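Rhizobiales Sp. Pch2 (Marine metagenome, PDB 6PB3) is a Trip13-like AAA+ ATPase that probably remodels HORMA domain proteins and thereby regulates a bacterial cGAS-like enzyme in defence against bacteriophages. Local coordinates at residues A229-V234 against G251-T256; A178-F183 against S208-V213; D50-W55 against A65-V70; S37-M42 against E92-D97; G186-G191 against R214-E219. All blocks are in the same frame, centred on the assembly; numbering follows the deposited sequence.

Contacts 2, 4 and 5 belong to the AAA+ core around its mainly parallel sheet, while contact 1 lies among the C-terminal helices, its centre about 38 Å from that of contact 2, on opposite sides of the chain's centre. Contacts 2 and 5 share helix 179-192; their segments alternate along the chain and their centres are about 11 Å apart. Contact 3 is nested in the loop closed by contact 4 and touches it through Val-70 and Met-42. Contact 4 also meets contact 5, where Arg-38 and Met-42 pack on Glu-219. Contacts 2, 3, 4 and 5 all touch the second subunit, so four of the five contacts lie at or near a boundary between subunits of the six-chain assembly.

Contact 1 (A229-V234 against G251-T256); sequences AQRRAV and GLVAAT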
# COMPACT_ATOMS: atom_id res chain seq x y z
N ALA A 229 4.73 -1.65 -34.64
CA ALA A 229 5.08 -2.70 -35.59
C ALA A 229 4.50 -4.03 -35.17
O ALA A 229 3.94 -4.77 -35.99
CB ALA A 229 6.60 -2.80 -35.75
N GLN A 230 4.60 -4.36 -33.88
CA GLN A 230 4.05 -5.63 -33.40
C GLN A 230 2.53 -5.66 -33.51
O GLN A 230 1.95 -6.70 -33.86
CB GLN A 230 4.50 -5.89 -31.97
CG GLN A 230 6.02 -6.10 -31.89
CD GLN A 230 6.56 -6.01 -30.47
OE1 GLN A 230 6.19 -5.12 -29.71
NE2 GLN A 230 7.44 -6.93 -30.12
N ARG A 231 1.86 -4.54 -33.23
CA ARG A 231 0.42 -4.50 -33.40
C ARG A 231 0.05 -4.63 -34.87
O ARG A 231 -0.91 -5.33 -35.21
CB ARG A 231 -0.16 -3.21 -32.80
CG ARG A 231 0.09 -3.08 -31.31
CD ARG A 231 -0.88 -2.11 -30.66
NE ARG A 231 -0.86 -0.81 -31.33
CZ ARG A 231 0.13 0.06 -31.20
NH1 ARG A 231 1.19 -0.23 -30.45
NH2 ARG A 231 0.07 1.22 -31.83
N ARG A 232 0.83 -4.00 -35.74
CA ARG A 232 0.60 -4.13 -37.18
C ARG A 232 0.70 -5.59 -37.62
O ARG A 232 -0.13 -6.06 -38.41
CB ARG A 232 1.59 -3.26 -37.95
CG ARG A 232 1.17 -2.94 -39.37
CD ARG A 232 2.25 -2.19 -40.14
NE ARG A 232 3.22 -1.56 -39.24
CZ ARG A 232 3.17 -0.29 -38.86
NH1 ARG A 232 2.21 0.50 -39.30
NH2 ARG A 232 4.09 0.18 -38.04
N ALA A 233 1.70 -6.32 -37.13
CA ALA A 233 1.89 -7.70 -37.58
C ALA A 233 0.74 -8.60 -37.15
O ALA A 233 0.25 -9.41 -37.94
CB ALA A 233 3.23 -8.26 -37.09
N VAL A 234 0.29 -8.47 -35.90
CA VAL A 234 -0.84 -9.27 -35.45
C VAL A 234 -2.07 -8.96 -36.28
O VAL A 234 -2.80 -9.86 -36.72
CB VAL A 234 -1.12 -9.03 -33.96
CG1 VAL A 234 -2.41 -9.73 -33.55
CG2 VAL A 234 0.06 -9.51 -33.10
N GLY A 251 -5.47 2.40 -39.03
CA GLY A 251 -6.45 2.87 -38.07
C GLY A 251 -6.58 1.95 -36.87
O GLY A 251 -6.67 2.41 -35.73
N LEU A 252 -6.58 0.64 -37.10
CA LEU A 252 -6.68 -0.30 -35.99
C LEU A 252 -5.39 -0.36 -35.20
O LEU A 252 -5.41 -0.58 -33.99
CB LEU A 252 -7.04 -1.69 -36.50
CG LEU A 252 -8.42 -1.95 -37.08
CD1 LEU A 252 -8.42 -3.30 -37.80
CD2 LEU A 252 -9.44 -1.94 -35.95
N VAL A 253 -4.25 -0.16 -35.86
CA VAL A 253 -2.98 -0.02 -35.15
C VAL A 253 -3.02 1.19 -34.23
O VAL A 253 -2.62 1.13 -33.06
CB VAL A 253 -1.82 0.08 -36.16
CG1 VAL A 253 -0.53 0.48 -35.43
CG2 VAL A 253 -1.64 -1.22 -36.90
N ALA A 254 -3.51 2.31 -34.75
CA ALA A 254 -3.60 3.52 -33.94
C ALA A 254 -4.62 3.37 -32.82
O ALA A 254 -4.39 3.83 -31.69
CB ALA A 254 -3.94 4.73 -34.82
N ALA A 255 -5.75 2.72 -33.10
CA ALA A 255 -6.78 2.56 -32.09
C ALA A 255 -6.35 1.64 -30.96
O ALA A 255 -6.92 1.71 -29.87
CB ALA A 255 -8.07 2.04 -32.72
N THR A 256 -5.35 0.80 -31.18
CA THR A 256 -4.91 -0.11 -30.13
C THR A 256 -3.62 0.35 -29.46
O THR A 256 -3.11 -0.35 -28.58
CB THR A 256 -4.77 -1.53 -30.71
OG1 THR A 256 -3.86 -1.52 -31.82
CG2 THR A 256 -6.13 -2.01 -31.18
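Arg-231 reaches from helix 228-239 to the C-terminal end of helix 246-255 and holds the carbonyl of Val-253 side-on. Its NE lies 3.1 Å from Val-253 O and its NH2 lies 3.0 Å from that same Val-253 O. The two bonds differ: NE meets a lone pair in the carbonyl plane, whereas NH2 comes from above that plane, 46° out of it, although the oxygen lies almost within the guanidinium plane. Thr-256 OG1 sits at the same guanidinium edge, 3.1 Å from Arg-231 NE, and its single proton has both Leu-252 O and Val-253 O within reach. A bend in the arginine chain (chi3 -54°) carries the head group along the threonine, the two side chains running past each other in opposite directions. Beside this polar grip, Val-253 CG2 rests on the backbone of the next residue, 3.7 Å from Arg-232 CA.

Further out, Asp-228 forms a salt bridge with NH2 of Arg-231 and the carbonyl of Pro-226 accepts from NH1, so the buried guanidinium is held from several directions and its rotation is fixed. Leu-271 of helix 268-283 packs against the same arginine. Arg-232 turns elsewhere, to a salt bridge with Glu-250. By binding a carbonyl of the last helical turn, where Thr-256 N bonds only weakly, Arg-231 joins two helices of what is, by position, the C-terminal helical lid of an AAA+ ATPase.

Contact 2 (A178-F183 against S208-V213); sequences AGVNAF and SLDPAV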
# COMPACT_ATOMS: atom_id res chain seq x y z
N ALA A 178 15.29 -22.70 0.07
CA ALA A 178 15.42 -24.15 -0.01
C ALA A 178 15.20 -24.59 -1.44
O ALA A 178 16.10 -25.15 -2.08
CB ALA A 178 14.43 -24.84 0.91
N GLY A 179 13.99 -24.34 -1.94
CA GLY A 179 13.71 -24.59 -3.34
C GLY A 179 14.50 -23.69 -4.26
O GLY A 179 14.93 -24.11 -5.33
N VAL A 180 14.69 -22.43 -3.86
CA VAL A 180 15.54 -21.54 -4.64
C VAL A 180 16.97 -22.07 -4.67
O VAL A 180 17.64 -22.02 -5.70
CB VAL A 180 15.46 -20.11 -4.08
CG1 VAL A 180 16.49 -19.22 -4.76
CG2 VAL A 180 14.07 -19.55 -4.28
N ASN A 181 17.44 -22.60 -3.54
CA ASN A 181 18.82 -23.07 -3.49
C ASN A 181 19.02 -24.30 -4.37
O ASN A 181 20.03 -24.42 -5.07
CB ASN A 181 19.23 -23.36 -2.06
CG ASN A 181 20.37 -22.48 -1.60
OD1 ASN A 181 20.16 -21.31 -1.27
ND2 ASN A 181 21.58 -23.02 -1.61
N ALA A 182 18.05 -25.23 -4.35
CA ALA A 182 18.12 -26.38 -5.24
C ALA A 182 18.16 -25.95 -6.71
O ALA A 182 18.85 -26.58 -7.52
CB ALA A 182 16.92 -27.30 -5.00
N PHE A 183 17.43 -24.90 -7.05
CA PHE A 183 17.39 -24.42 -8.43
C PHE A 183 18.71 -23.78 -8.82
O PHE A 183 19.24 -24.04 -9.91
CB PHE A 183 16.24 -23.43 -8.56
CG PHE A 183 15.95 -23.02 -9.97
CD1 PHE A 183 15.43 -23.93 -10.87
CD2 PHE A 183 16.19 -21.73 -10.39
CE1 PHE A 183 15.15 -23.56 -12.17
CE2 PHE A 183 15.92 -21.34 -11.68
CZ PHE A 183 15.41 -22.26 -12.58
N SER A 208 9.31 -10.70 -9.30
CA SER A 208 8.89 -11.82 -8.47
C SER A 208 10.03 -12.80 -8.25
O SER A 208 10.08 -13.46 -7.20
CB SER A 208 7.70 -12.54 -9.11
OG SER A 208 7.61 -13.87 -8.64
N LEU A 209 10.95 -12.90 -9.20
CA LEU A 209 11.99 -13.91 -9.11
C LEU A 209 12.98 -13.60 -8.00
O LEU A 209 13.30 -12.44 -7.73
CB LEU A 209 12.74 -14.01 -10.43
CG LEU A 209 12.08 -14.92 -11.45
CD1 LEU A 209 12.96 -14.98 -12.69
CD2 LEU A 209 11.92 -16.28 -10.82
N ASP A 210 13.46 -14.65 -7.34
CA ASP A 210 14.54 -14.48 -6.39
C ASP A 210 15.75 -13.84 -7.08
O ASP A 210 16.05 -14.16 -8.23
CB ASP A 210 14.94 -15.82 -5.78
CG ASP A 210 15.93 -15.66 -4.64
OD1 ASP A 210 17.12 -15.37 -4.90
OD2 ASP A 210 15.51 -15.78 -3.47
N PRO A 211 16.43 -12.90 -6.42
CA PRO A 211 17.56 -12.21 -7.07
C PRO A 211 18.67 -13.15 -7.50
O PRO A 211 19.31 -12.93 -8.54
CB PRO A 211 18.06 -11.25 -5.97
CG PRO A 211 16.89 -11.11 -5.04
CD PRO A 211 16.14 -12.39 -5.07
N ALA A 212 18.93 -14.19 -6.71
CA ALA A 212 19.96 -15.16 -7.06
C ALA A 212 19.58 -15.99 -8.29
O ALA A 212 20.46 -16.54 -8.96
CB ALA A 212 20.24 -16.06 -5.86
N VAL A 213 18.29 -16.05 -8.61
CA VAL A 213 17.88 -16.62 -9.88
C VAL A 213 18.05 -15.59 -10.99
O VAL A 213 18.60 -15.89 -12.05
CB VAL A 213 16.43 -17.14 -9.81
CG1 VAL A 213 15.87 -17.38 -11.21
CG2 VAL A 213 16.38 -18.40 -8.97
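Val-180 and Phe-183, one turn apart on helix 179-192, face Asp-210 and Val-213 at the start of the short helix 211-214, where Asp-210 is the N-cap. Both helices flank the central sheet of the AAA+ core, and the contact is made entirely by packing, without a hydrogen bond between the segments.

At the deeper end, Phe-183 and Val-213 cross at about a right angle. The valine presents a methyl to the rim of the ring, near its plane, with CG2 3.6 Å from Phe-183 CD2, while its other methyl, CG1, is 4.0 Å from CE2 of Phe-183. The ring also meets that of Phe-132, their planes inclined at about 60°, and Met-201 of strand 197-203 touches both Phe-183 and Val-213. Nearer the surface the pairing is of another kind: Val-180 lays its two methyls obliquely across the aspartate, CG1 coming within 3.6 Å of Asp-210 CG. An apolar branch thus lies against a carboxylate whose polar work is done on its own helix. Pro-211, next to it, packs on Asn-204 of the second subunit, which places the cap at the subunit boundary. With CG anti to the backbone N (chi1 -172°), the carboxylate folds back over the first helical turn, and Asp-210 OD1 accepts from Ala-212 N at 2.8 Å through its anti lone pair, the N-H...O angle being 147°.

Contact 3 (D50-W55 against A65-V70); sequences DGLSAW and ALVKNV
Leu-52 and Trp-55 stand one turn apart on helix 49-59 and face Leu-66, Val-67 and Val-70, where an irregular stretch of chain winds into the short helix 68-71. The contact is wholly apolar. Leu-52 and Val-67 point at each other tip to tip, with Leu-52 CG 3.7 Å from Val-67 CG1. The branches of the leucine divide the work: CD1 lies by the same valine methyl, while CD2 lies between Val-67 and Val-70 and comes 3.7 Å from Val-70 CG1, the side chains of Leu-52 and Val-70 crossing at about a right angle.

Trp-55 enters with the six-membered part of its indole. Its side chain leaves the helix with CG anti to the backbone N (chi1 166°), which brings CZ3 to the junction of Leu-66 and Val-67. Val-67 CG1 touches the ring edge, 4.1 Å from Trp-55 CZ3, and Leu-66 CD2 approaches obliquely, 3.9 Å from both CZ3 and CH2 of Trp-55. Val-67 CG1 is therefore wedged between leucine and indole. The tryptophan is fixed further by stacking on His-59 and by the hydrogen bond from its NE1 to Thr-287 O of the second subunit.

That subunit also lays Tyr-284 on Leu-52 and Ile-289 on Leu-66. Within the chain, Ile-71 extends the packing over Leu-52, Val-70 touches Met-42 of helix 33-47, and the connection beyond helix 68-71 leads into strand 76-81 of the central sheet.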
# COMPACT_ATOMS: atom_id res chain seq x y z
N ASP A 50 30.21 -23.21 -29.40
CA ASP A 50 31.21 -23.09 -30.46
C ASP A 50 30.68 -22.31 -31.65
O ASP A 50 31.44 -21.58 -32.30
CB ASP A 50 31.69 -24.48 -30.88
CG ASP A 50 32.36 -25.24 -29.75
OD1 ASP A 50 32.90 -24.58 -28.82
OD2 ASP A 50 32.36 -26.49 -29.78
N GLY A 51 29.38 -22.42 -31.94
CA GLY A 51 28.82 -21.71 -33.07
C GLY A 51 28.90 -20.21 -32.92
O GLY A 51 29.05 -19.49 -33.91
N LEU A 52 28.80 -19.71 -31.68
CA LEU A 52 28.97 -18.27 -31.46
C LEU A 52 30.43 -17.86 -31.61
O LEU A 52 30.73 -16.82 -32.22
CB LEU A 52 28.45 -17.88 -30.08
CG LEU A 52 28.51 -16.38 -29.74
CD1 LEU A 52 27.62 -15.59 -30.71
CD2 LEU A 52 28.07 -16.13 -28.30
N SER A 53 31.35 -18.66 -31.07
CA SER A 53 32.77 -18.38 -31.25
C SER A 53 33.14 -18.36 -32.72
O SER A 53 33.87 -17.47 -33.17
CB SER A 53 33.61 -19.41 -30.51
OG SER A 53 33.14 -19.59 -29.19
N ALA A 54 32.65 -19.32 -33.49
CA ALA A 54 32.98 -19.37 -34.91
C ALA A 54 32.42 -18.15 -35.64
O ALA A 54 33.12 -17.53 -36.44
CB ALA A 54 32.47 -20.66 -35.54
N TRP A 55 31.17 -17.78 -35.34
CA TRP A 55 30.61 -16.57 -35.93
C TRP A 55 31.46 -15.35 -35.61
O TRP A 55 31.73 -14.53 -36.49
CB TRP A 55 29.18 -16.34 -35.45
CG TRP A 55 28.71 -14.94 -35.76
CD1 TRP A 55 28.15 -14.50 -36.92
CD2 TRP A 55 28.79 -13.80 -34.89
NE1 TRP A 55 27.86 -13.16 -36.83
CE2 TRP A 55 28.25 -12.70 -35.60
CE3 TRP A 55 29.27 -13.60 -33.59
CZ2 TRP A 55 28.17 -11.43 -35.05
CZ3 TRP A 55 29.19 -12.32 -33.05
CH2 TRP A 55 28.64 -11.25 -33.78
N ALA A 65 35.94 -8.77 -26.14
CA ALA A 65 34.90 -9.03 -25.16
C ALA A 65 33.52 -9.14 -25.78
O ALA A 65 32.52 -9.17 -25.05
CB ALA A 65 34.90 -7.93 -24.09
N LEU A 66 33.43 -9.21 -27.11
CA LEU A 66 32.13 -9.20 -27.78
C LEU A 66 31.27 -10.38 -27.33
O LEU A 66 30.10 -10.21 -26.98
CB LEU A 66 32.30 -9.23 -29.29
CG LEU A 66 31.04 -9.48 -30.13
CD1 LEU A 66 29.98 -8.43 -29.84
CD2 LEU A 66 31.40 -9.49 -31.62
N VAL A 67 31.84 -11.58 -27.35
CA VAL A 67 31.10 -12.78 -26.96
C VAL A 67 31.59 -13.36 -25.65
O VAL A 67 30.93 -14.26 -25.10
CB VAL A 67 31.16 -13.86 -28.06
CG1 VAL A 67 30.52 -13.34 -29.33
CG2 VAL A 67 32.59 -14.27 -28.31
N LYS A 68 32.73 -12.89 -25.12
CA LYS A 68 33.25 -13.42 -23.86
C LYS A 68 32.19 -13.35 -22.77
O LYS A 68 32.07 -14.27 -21.96
CB LYS A 68 34.50 -12.65 -23.44
N ASN A 69 31.40 -12.27 -22.76
CA ASN A 69 30.33 -12.18 -21.77
C ASN A 69 29.20 -13.16 -22.08
O ASN A 69 28.68 -13.80 -21.16
CB ASN A 69 29.81 -10.74 -21.69
CG ASN A 69 29.56 -10.12 -23.06
OD1 ASN A 69 29.20 -10.80 -24.01
ND2 ASN A 69 29.75 -8.81 -23.15
N VAL A 70 28.84 -13.32 -23.36
CA VAL A 70 27.64 -14.09 -23.69
C VAL A 70 27.84 -15.58 -23.42
O VAL A 70 26.92 -16.28 -22.99
CB VAL A 70 27.23 -13.85 -25.16
CG1 VAL A 70 26.08 -14.76 -25.54
CG2 VAL A 70 26.85 -12.42 -25.37

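Contact 4 (S37-M42 against E92-D97); sequences SRLSKM and ETIGDD
Leu-39 and Ile-94 supply the apolar half of this contact, between helix 33-47 and the place where helix 87-93 gives way to helix 95-102. Their side chains meet at a slant: Leu-39 CD2 approaches to 3.6 Å of Ile-94 CG2 and also lies 3.8 Å from CG1 of Ile-94. The isoleucine then runs on, with CG1 anti to the backbone N (chi1 -163°), and its terminal CD1 reaches the next residue of the opposing helix, 4.0 Å from Ser-40 CB. Leu-39 continues onto Ile-77 and Leu-79 of strand 76-81, and Leu-26 of helix 20-28 backs Ile-94, so this half merges with the packing beside the central sheet.

The polar half lies three residues on, at Asp-97, where the backbones come close, Ser-40 CA and Asp-97 CA being 6.2 Å apart. Ser-40 OG donates to Asp-97 OD1 over 3.2 Å, a longish bond that meets the carboxylate from above, 48° out of its plane. Arg-101 ties the pair together: its NE donates to Ser-40 OG, and its NH2 forms a salt bridge with Asp-97 OD1.

The hydroxyl thus accepts from the guanidinium of Arg-101 and donates to the carboxylate of Asp-97, which also pair directly. Closing such a three-membered polar network beside the apolar packing satisfies the buried serine hydroxyl, and the arginine probably keeps Asp-97 ionised, while the two halves together set helix 33-47 against the helices following the apparent P-loop.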
# COMPACT_ATOMS: atom_id res chain seq x y z
N SER A 37 13.17 -15.29 -32.32
CA SER A 37 14.56 -15.27 -32.78
C SER A 37 15.54 -15.23 -31.61
O SER A 37 16.51 -15.99 -31.56
CB SER A 37 14.78 -14.08 -33.71
OG SER A 37 16.15 -13.80 -33.89
N ARG A 38 15.31 -14.32 -30.65
CA ARG A 38 16.23 -14.22 -29.52
C ARG A 38 16.19 -15.48 -28.66
O ARG A 38 17.24 -16.03 -28.30
CB ARG A 38 15.91 -12.99 -28.67
CG ARG A 38 16.11 -11.68 -29.38
CD ARG A 38 15.73 -10.51 -28.46
NE ARG A 38 15.70 -9.26 -29.21
CZ ARG A 38 15.24 -8.11 -28.74
NH1 ARG A 38 14.75 -8.02 -27.52
NH2 ARG A 38 15.27 -7.04 -29.52
N LEU A 39 15.00 -15.97 -28.35
CA LEU A 39 14.91 -17.19 -27.55
C LEU A 39 15.57 -18.34 -28.28
O LEU A 39 16.38 -19.07 -27.70
CB LEU A 39 13.45 -17.50 -27.22
CG LEU A 39 13.22 -18.75 -26.35
CD1 LEU A 39 14.04 -18.61 -25.06
CD2 LEU A 39 11.73 -19.03 -26.04
N SER A 40 15.29 -18.49 -29.58
CA SER A 40 15.84 -19.62 -30.33
C SER A 40 17.35 -19.53 -30.44
O SER A 40 18.07 -20.53 -30.28
CB SER A 40 15.19 -19.70 -31.73
OG SER A 40 16.03 -20.38 -32.63
N LYS A 41 17.87 -18.34 -30.74
CA LYS A 41 19.31 -18.23 -30.96
C LYS A 41 20.08 -18.36 -29.64
O LYS A 41 21.17 -18.94 -29.62
CB LYS A 41 19.62 -16.92 -31.67
CG LYS A 41 19.11 -16.84 -33.13
CD LYS A 41 19.20 -15.41 -33.64
CE LYS A 41 19.04 -15.31 -35.17
NZ LYS A 41 19.24 -13.89 -35.60
N MSE A 42 19.54 -17.82 -28.54
CA MSE A 42 20.23 -17.90 -27.24
C MSE A 42 20.35 -19.35 -26.78
O MSE A 42 21.41 -19.79 -26.31
CB MSE A 42 19.50 -17.07 -26.18
CG MSE A 42 20.24 -16.97 -24.83
SE MSE A 42 22.03 -16.16 -24.95
CE MSE A 42 23.10 -17.68 -24.89
N GLU A 92 7.06 -23.62 -24.91
CA GLU A 92 6.73 -25.01 -25.16
C GLU A 92 6.93 -25.43 -26.60
O GLU A 92 6.90 -26.63 -26.89
CB GLU A 92 5.28 -25.29 -24.78
CG GLU A 92 4.98 -25.26 -23.29
CD GLU A 92 3.52 -25.54 -23.02
OE1 GLU A 92 2.72 -25.50 -23.98
OE2 GLU A 92 3.16 -25.81 -21.85
N THR A 93 7.12 -24.48 -27.52
CA THR A 93 7.25 -24.84 -28.92
C THR A 93 8.57 -24.41 -29.55
O THR A 93 8.92 -24.94 -30.61
CB THR A 93 6.09 -24.25 -29.74
OG1 THR A 93 6.06 -22.83 -29.57
CG2 THR A 93 4.78 -24.85 -29.27
N ILE A 94 9.31 -23.48 -28.93
CA ILE A 94 10.50 -22.89 -29.52
C ILE A 94 11.57 -23.92 -29.82
O ILE A 94 12.45 -23.68 -30.66
CB ILE A 94 11.04 -21.78 -28.59
CG1 ILE A 94 12.00 -20.85 -29.33
CG2 ILE A 94 11.69 -22.38 -27.34
CD1 ILE A 94 11.39 -20.26 -30.60
N GLY A 95 11.53 -25.08 -29.15
CA GLY A 95 12.52 -26.12 -29.38
C GLY A 95 12.50 -26.66 -30.79
O GLY A 95 13.52 -27.17 -31.26
N ASP A 96 11.37 -26.53 -31.49
CA ASP A 96 11.32 -26.89 -32.90
C ASP A 96 12.18 -25.96 -33.72
O ASP A 96 12.86 -26.40 -34.66
CB ASP A 96 9.88 -26.84 -33.40
CG ASP A 96 9.73 -27.45 -34.76
OD1 ASP A 96 9.59 -28.69 -34.83
OD2 ASP A 96 9.78 -26.70 -35.76
N ASP A 97 12.14 -24.67 -33.41
CA ASP A 97 13.02 -23.70 -34.07
C ASP A 97 14.49 -23.99 -33.78
O ASP A 97 15.33 -23.92 -34.68
CB ASP A 97 12.64 -22.30 -33.61
CG ASP A 97 12.91 -21.26 -34.67
OD1 ASP A 97 14.10 -21.08 -35.02
OD2 ASP A 97 11.94 -20.65 -35.15

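Contact 5 (G186-G191 against R214-E219); sequences GIDRLG and RRRAAE
The guanidinium of Arg-216 turns its edge to the carboxylate of Asp-188, forming a side-on salt bridge between the two flat groups, whose planes are inclined by 33°. Asp-188 OD1 lies in the guanidinium plane, 3.0 Å from Arg-216 NE, in a nearly straight bond of 164° that reaches the syn side of the oxygen. The second prong is weak: NH2 of Arg-216 stands 3.3 Å from Asp-188 OD2. One face of the neighbouring Arg-215 guanidinium carries NH1 of Arg-216, 3.1 Å above the plane and offset toward the rim. That same NH1 donates to Ala-212 O, and the acid together with this carbonyl leaves the Arg-216 head little freedom to rotate.

The reach comes from an arginine chain extended from CG to NE, rising from the type I turn that runs from Arg-214 to Ala-217. Beside the ion pair, Ile-187 closes in with its branch methyl, CG2 lying 4.3 Å from Arg-216 CD, a loose touch on the aliphatic shaft.

Arg-215 packs on Thr-88 of the second subunit, in its likely Walker A loop, so the turn lies close to a presumed nucleotide site shared between subunits. Within the chain, helix 179-192 is backed by helix 124-141 through Phe-132, Ile-187 packs on Leu-76, and the segment after the turn enters strand 219-223, with Ala-218 and Glu-219 joined by backbone hydrogen bonds to Leu-76 and Val-78, respectively, of strand 76-81.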
# COMPACT_ATOMS: atom_id res chain seq x y z
N GLY A 186 21.28 -26.32 -9.32
CA GLY A 186 21.06 -27.02 -10.58
C GLY A 186 21.57 -26.22 -11.76
O GLY A 186 22.24 -26.77 -12.65
N ILE A 187 21.27 -24.93 -11.80
CA ILE A 187 21.72 -24.07 -12.89
C ILE A 187 23.24 -24.02 -12.95
O ILE A 187 23.84 -24.12 -14.02
CB ILE A 187 21.14 -22.66 -12.71
CG1 ILE A 187 19.63 -22.68 -12.89
CG2 ILE A 187 21.82 -21.68 -13.65
CD1 ILE A 187 19.03 -21.35 -12.64
N ASP A 188 23.88 -23.81 -11.80
CA ASP A 188 25.34 -23.77 -11.76
C ASP A 188 25.93 -25.08 -12.27
O ASP A 188 26.93 -25.08 -13.00
CB ASP A 188 25.82 -23.50 -10.33
CG ASP A 188 25.51 -22.11 -9.88
OD1 ASP A 188 25.10 -21.29 -10.74
OD2 ASP A 188 25.68 -21.82 -8.68
N ARG A 189 25.32 -26.20 -11.89
CA ARG A 189 25.82 -27.50 -12.30
C ARG A 189 25.74 -27.65 -13.82
O ARG A 189 26.67 -28.18 -14.45
CB ARG A 189 25.02 -28.58 -11.58
CG ARG A 189 25.57 -29.98 -11.67
CD ARG A 189 24.75 -30.86 -10.76
NE ARG A 189 24.86 -32.28 -11.08
CZ ARG A 189 23.99 -33.20 -10.69
NH1 ARG A 189 22.93 -32.85 -9.96
NH2 ARG A 189 24.16 -34.46 -11.03
N LEU A 190 24.65 -27.18 -14.43
CA LEU A 190 24.56 -27.20 -15.89
C LEU A 190 25.60 -26.28 -16.52
O LEU A 190 26.12 -26.57 -17.60
CB LEU A 190 23.15 -26.79 -16.34
CG LEU A 190 21.99 -27.73 -15.99
CD1 LEU A 190 20.68 -27.25 -16.64
CD2 LEU A 190 22.31 -29.14 -16.42
N GLY A 191 25.88 -25.15 -15.86
CA GLY A 191 26.84 -24.20 -16.42
C GLY A 191 28.27 -24.66 -16.27
O GLY A 191 29.08 -24.51 -17.19
N ARG A 214 17.59 -14.36 -10.75
CA ARG A 214 17.60 -13.34 -11.79
C ARG A 214 19.01 -13.08 -12.31
O ARG A 214 19.23 -12.98 -13.52
CB ARG A 214 16.99 -12.05 -11.25
CG ARG A 214 16.11 -11.34 -12.24
CD ARG A 214 15.64 -10.02 -11.71
NE ARG A 214 15.08 -10.13 -10.37
CZ ARG A 214 14.64 -9.08 -9.69
NH1 ARG A 214 14.70 -7.88 -10.26
NH2 ARG A 214 14.14 -9.21 -8.46
N ARG A 215 19.97 -12.97 -11.39
CA ARG A 215 21.33 -12.58 -11.78
C ARG A 215 22.04 -13.66 -12.58
O ARG A 215 23.04 -13.35 -13.23
CB ARG A 215 22.14 -12.22 -10.53
CG ARG A 215 22.62 -13.41 -9.70
CD ARG A 215 23.46 -12.90 -8.49
NE ARG A 215 24.09 -14.00 -7.76
CZ ARG A 215 23.77 -14.36 -6.52
NH1 ARG A 215 22.84 -13.70 -5.84
NH2 ARG A 215 24.41 -15.38 -5.95
N ARG A 216 21.53 -14.89 -12.57
CA ARG A 216 22.11 -15.98 -13.36
C ARG A 216 21.54 -16.10 -14.77
O ARG A 216 22.11 -16.83 -15.58
CB ARG A 216 21.91 -17.30 -12.63
CG ARG A 216 22.84 -17.45 -11.43
CD ARG A 216 22.51 -18.68 -10.61
NE ARG A 216 23.57 -19.01 -9.66
CZ ARG A 216 23.72 -18.44 -8.47
NH1 ARG A 216 22.89 -17.47 -8.08
NH2 ARG A 216 24.70 -18.83 -7.66
N ALA A 217 20.45 -15.39 -15.09
CA ALA A 217 19.91 -15.47 -16.44
C ALA A 217 20.96 -15.04 -17.46
O ALA A 217 21.57 -13.97 -17.34
CB ALA A 217 18.65 -14.59 -16.57
N ALA A 218 21.19 -15.91 -18.44
CA ALA A 218 22.02 -15.52 -19.57
C ALA A 218 21.32 -14.46 -20.39
O ALA A 218 21.95 -13.53 -20.90
CB ALA A 218 22.34 -16.73 -20.44
N GLU A 219 20.00 -14.58 -20.52
CA GLU A 219 19.23 -13.55 -21.19
C GLU A 219 17.87 -13.46 -20.54
O GLU A 219 17.29 -14.48 -20.14
CB GLU A 219 19.08 -13.82 -22.70
CG GLU A 219 18.44 -12.65 -23.44
CD GLU A 219 18.27 -12.89 -24.91
OE1 GLU A 219 18.55 -14.00 -25.39
OE2 GLU A 219 17.83 -11.96 -25.61